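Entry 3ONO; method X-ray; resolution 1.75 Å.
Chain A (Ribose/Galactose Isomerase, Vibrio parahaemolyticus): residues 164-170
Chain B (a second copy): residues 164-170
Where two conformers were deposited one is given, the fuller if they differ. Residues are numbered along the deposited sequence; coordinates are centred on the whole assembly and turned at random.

Chain A 164-170: KAAVAKD
Chain B (164-170) KAAVAKD

The most unusual feature of this contact is that two helix ends are joined by a single beta bridge centred on one residue paired with its own copy. A:Ala168 and B:Ala168 lie astride an exact two-fold axis with their CA atoms 4.2 Å apart. The register is symmetric, with 168 facing 168 and 167 of each copy meeting 169 of the other; the two segments cross in broadly opposite senses, with no strand formed beyond the single bridge. The bridge consists of two equivalent hydrogen bonds, A:Lys169 N to B:Val167 O and B:Lys169 N to A:Val167 O, each 2.9 Å with an N-H...O angle of 154°.

The pairing occurs where each helix ends. In each copy residues 164 to 167 are the last part of a helix, with phi/psi running from -61/-46 at Lys164 through -65/-32 and -74/-44 to -73/-30 at Val167. The amide of Ala168 still closes a helical turn, its N lying 3.2 Å from Lys164 O of the same chain. Ala168 then leaves helical space at -88/149, and Lys169 (-62/167) and Asp170 (-54/150) continue extended. The Val167 carbonyl, at the helix end, accepts the partner's Lys169 N-H.

The CA-to-CB bond of Ala168 points away overall, yet A:Ala168 CB still lies 3.9 Å from B:Val167 O, and B:Ala168 CB from A:Val167 O, and the Val167 O of each copy lies 3.6 Å from the Ala168 CA of the other. Alanine places just a methyl beside this close backbone approach. Val167, chi1 163° (t), also directs its CB away, but A:Val167 CG1 comes within 4.4 Å of B:Ala168 CB, a modest apolar contact repeated by symmetry. Both residues are buried.

The two Lys169 residues supply the largest share of the covered area, just under half: 80 Å² in A and 86 Å² in B of the 357 Å² summed over both sides. The CB leaves sideways, but chi angles of -63° (m), 173° (t), -172° (t) and 164° (t) extend the chain along the opposing helix end. A:Lys169 NZ donates to B:Ala166 O at 2.7 Å, and B:Lys169 NZ to A:Ala166 O at the same distance. On the way, A:Lys169 CE passes 3.3 Å from B:Ala168 O, while the two Lys169 CG atoms approach to 4.1 Å near the axis. The long aliphatic stem supplies the reach, and the ammonium group meets a carbonyl in the last helical turn.

Water extends the polar network in symmetric pairs. Water 2 donates to A:Ala168 O at 2.6 Å and accepts from B:Lys169 NZ at 3.1 Å; water 4 does the same for B:Ala168 O and A:Lys169 NZ. Water 1 lies 2.8 Å from both A:Val167 O and B:Lys169 O, and water 3 is its two-fold mate, between B:Val167 O and A:Lys169 O at 2.8 Å each.

The ends of the stretches stand apart. Lys164 (m, t, p, p) is buried but out of reach, its NZ hydrogen-bonded elsewhere in the structure. Asp170, chi1 -68° (m), occupies an N-cap position without a side-chain capping bond and stays exposed.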

# COMPACT_ATOMS: atom_id res chain seq x y z
N LYS A 164 3.56 -2.21 30.44
CA LYS A 164 2.68 -3.37 30.26
C LYS A 164 2.65 -4.19 31.55
O LYS A 164 1.59 -4.59 32.01
CB LYS A 164 3.16 -4.24 29.10
CG LYS A 164 2.97 -3.56 27.72
CD LYS A 164 3.63 -4.34 26.53
CE LYS A 164 3.05 -5.75 26.33
NZ LYS A 164 1.60 -5.77 25.88
N ALA A 165 3.81 -4.44 32.13
CA ALA A 165 3.87 -5.24 33.36
C ALA A 165 3.17 -4.55 34.51
O ALA A 165 2.61 -5.21 35.40
CB ALA A 165 5.37 -5.52 33.69
N ALA A 166 3.21 -3.21 34.53
CA ALA A 166 2.62 -2.45 35.63
C ALA A 166 1.09 -2.43 35.57
O ALA A 166 0.41 -2.58 36.60
CB ALA A 166 3.15 -1.02 35.60
N VAL A 167 0.57 -2.22 34.38
CA VAL A 167 -0.87 -2.06 34.17
C VAL A 167 -1.59 -3.38 34.30
O VAL A 167 -2.77 -3.42 34.68
CB VAL A 167 -1.11 -1.45 32.74
CG1 VAL A 167 -2.55 -1.65 32.29
CG2 VAL A 167 -0.75 0.02 32.78
N ALA A 168 -0.89 -4.45 33.96
CA ALA A 168 -1.44 -5.79 34.01
C ALA A 168 -1.27 -6.47 35.36
O ALA A 168 -0.28 -6.26 36.07
CB ALA A 168 -0.77 -6.64 32.95
N LYS A 169 -2.22 -7.33 35.71
CA LYS A 169 -2.02 -8.26 36.83
C LYS A 169 -0.85 -9.19 36.52
O LYS A 169 -0.38 -9.27 35.37
CB LYS A 169 -3.29 -9.07 37.03
CG LYS A 169 -4.46 -8.23 37.41
CD LYS A 169 -5.75 -9.06 37.44
CE LYS A 169 -6.97 -8.17 37.63
NZ LYS A 169 -8.28 -8.86 37.29
N ASP A 170 -0.37 -9.90 37.54
CA ASP A 170 0.63 -10.93 37.31
C ASP A 170 0.06 -11.88 36.25
O ASP A 170 -1.15 -12.03 36.13
CB ASP A 170 0.95 -11.67 38.62
CG ASP A 170 1.68 -10.79 39.64
OD1 ASP A 170 2.23 -9.74 39.25
OD2 ASP A 170 1.73 -11.18 40.83
N LYS B 164 -9.63 -7.56 28.18
CA LYS B 164 -8.78 -6.43 28.57
C LYS B 164 -9.03 -6.07 30.03
O LYS B 164 -8.10 -5.87 30.79
CB LYS B 164 -9.04 -5.22 27.67
CG LYS B 164 -8.56 -5.43 26.21
CD LYS B 164 -8.99 -4.29 25.23
CE LYS B 164 -8.44 -2.91 25.61
NZ LYS B 164 -6.92 -2.79 25.49
N ALA B 165 -10.29 -5.98 30.41
CA ALA B 165 -10.62 -5.62 31.79
C ALA B 165 -10.15 -6.67 32.78
O ALA B 165 -9.79 -6.34 33.92
CB ALA B 165 -12.17 -5.41 31.89
N ALA B 166 -10.14 -7.93 32.36
CA ALA B 166 -9.76 -9.03 33.25
C ALA B 166 -8.25 -9.08 33.50
O ALA B 166 -7.78 -9.29 34.63
CB ALA B 166 -10.22 -10.36 32.66
N VAL B 167 -7.49 -8.92 32.42
CA VAL B 167 -6.04 -9.05 32.47
C VAL B 167 -5.40 -7.87 33.16
O VAL B 167 -4.32 -7.99 33.76
CB VAL B 167 -5.49 -9.17 31.00
CG1 VAL B 167 -4.00 -8.89 30.94
CG2 VAL B 167 -5.81 -10.57 30.49
N ALA B 168 -6.05 -6.72 33.04
CA ALA B 168 -5.57 -5.48 33.63
C ALA B 168 -6.03 -5.26 35.07
O ALA B 168 -7.13 -5.66 35.46
CB ALA B 168 -6.04 -4.32 32.80
N LYS B 169 -5.20 -4.60 35.85
CA LYS B 169 -5.64 -4.07 37.15
C LYS B 169 -6.76 -3.05 36.93
O LYS B 169 -6.99 -2.60 35.80
CB LYS B 169 -4.47 -3.41 37.85
CG LYS B 169 -3.37 -4.37 38.17
CD LYS B 169 -2.14 -3.63 38.71
CE LYS B 169 -0.95 -4.58 38.85
NZ LYS B 169 0.37 -3.86 39.02
N ASP B 170 -7.46 -2.70 38.01
CA ASP B 170 -8.42 -1.61 37.93
C ASP B 170 -7.69 -0.39 37.36
O ASP B 170 -6.48 -0.25 37.55
CB ASP B 170 -9.03 -1.32 39.32
CG ASP B 170 -9.92 -2.45 39.82
OD1 ASP B 170 -10.34 -3.31 39.02
OD2 ASP B 170 -10.21 -2.47 41.04
O HOH W 1 -4.72 -1.38 34.81
O HOH W 2 1.74 -6.25 37.68
O HOH W 3 -2.37 -10.03 33.61
O HOH W 4 -9.43 -6.12 36.54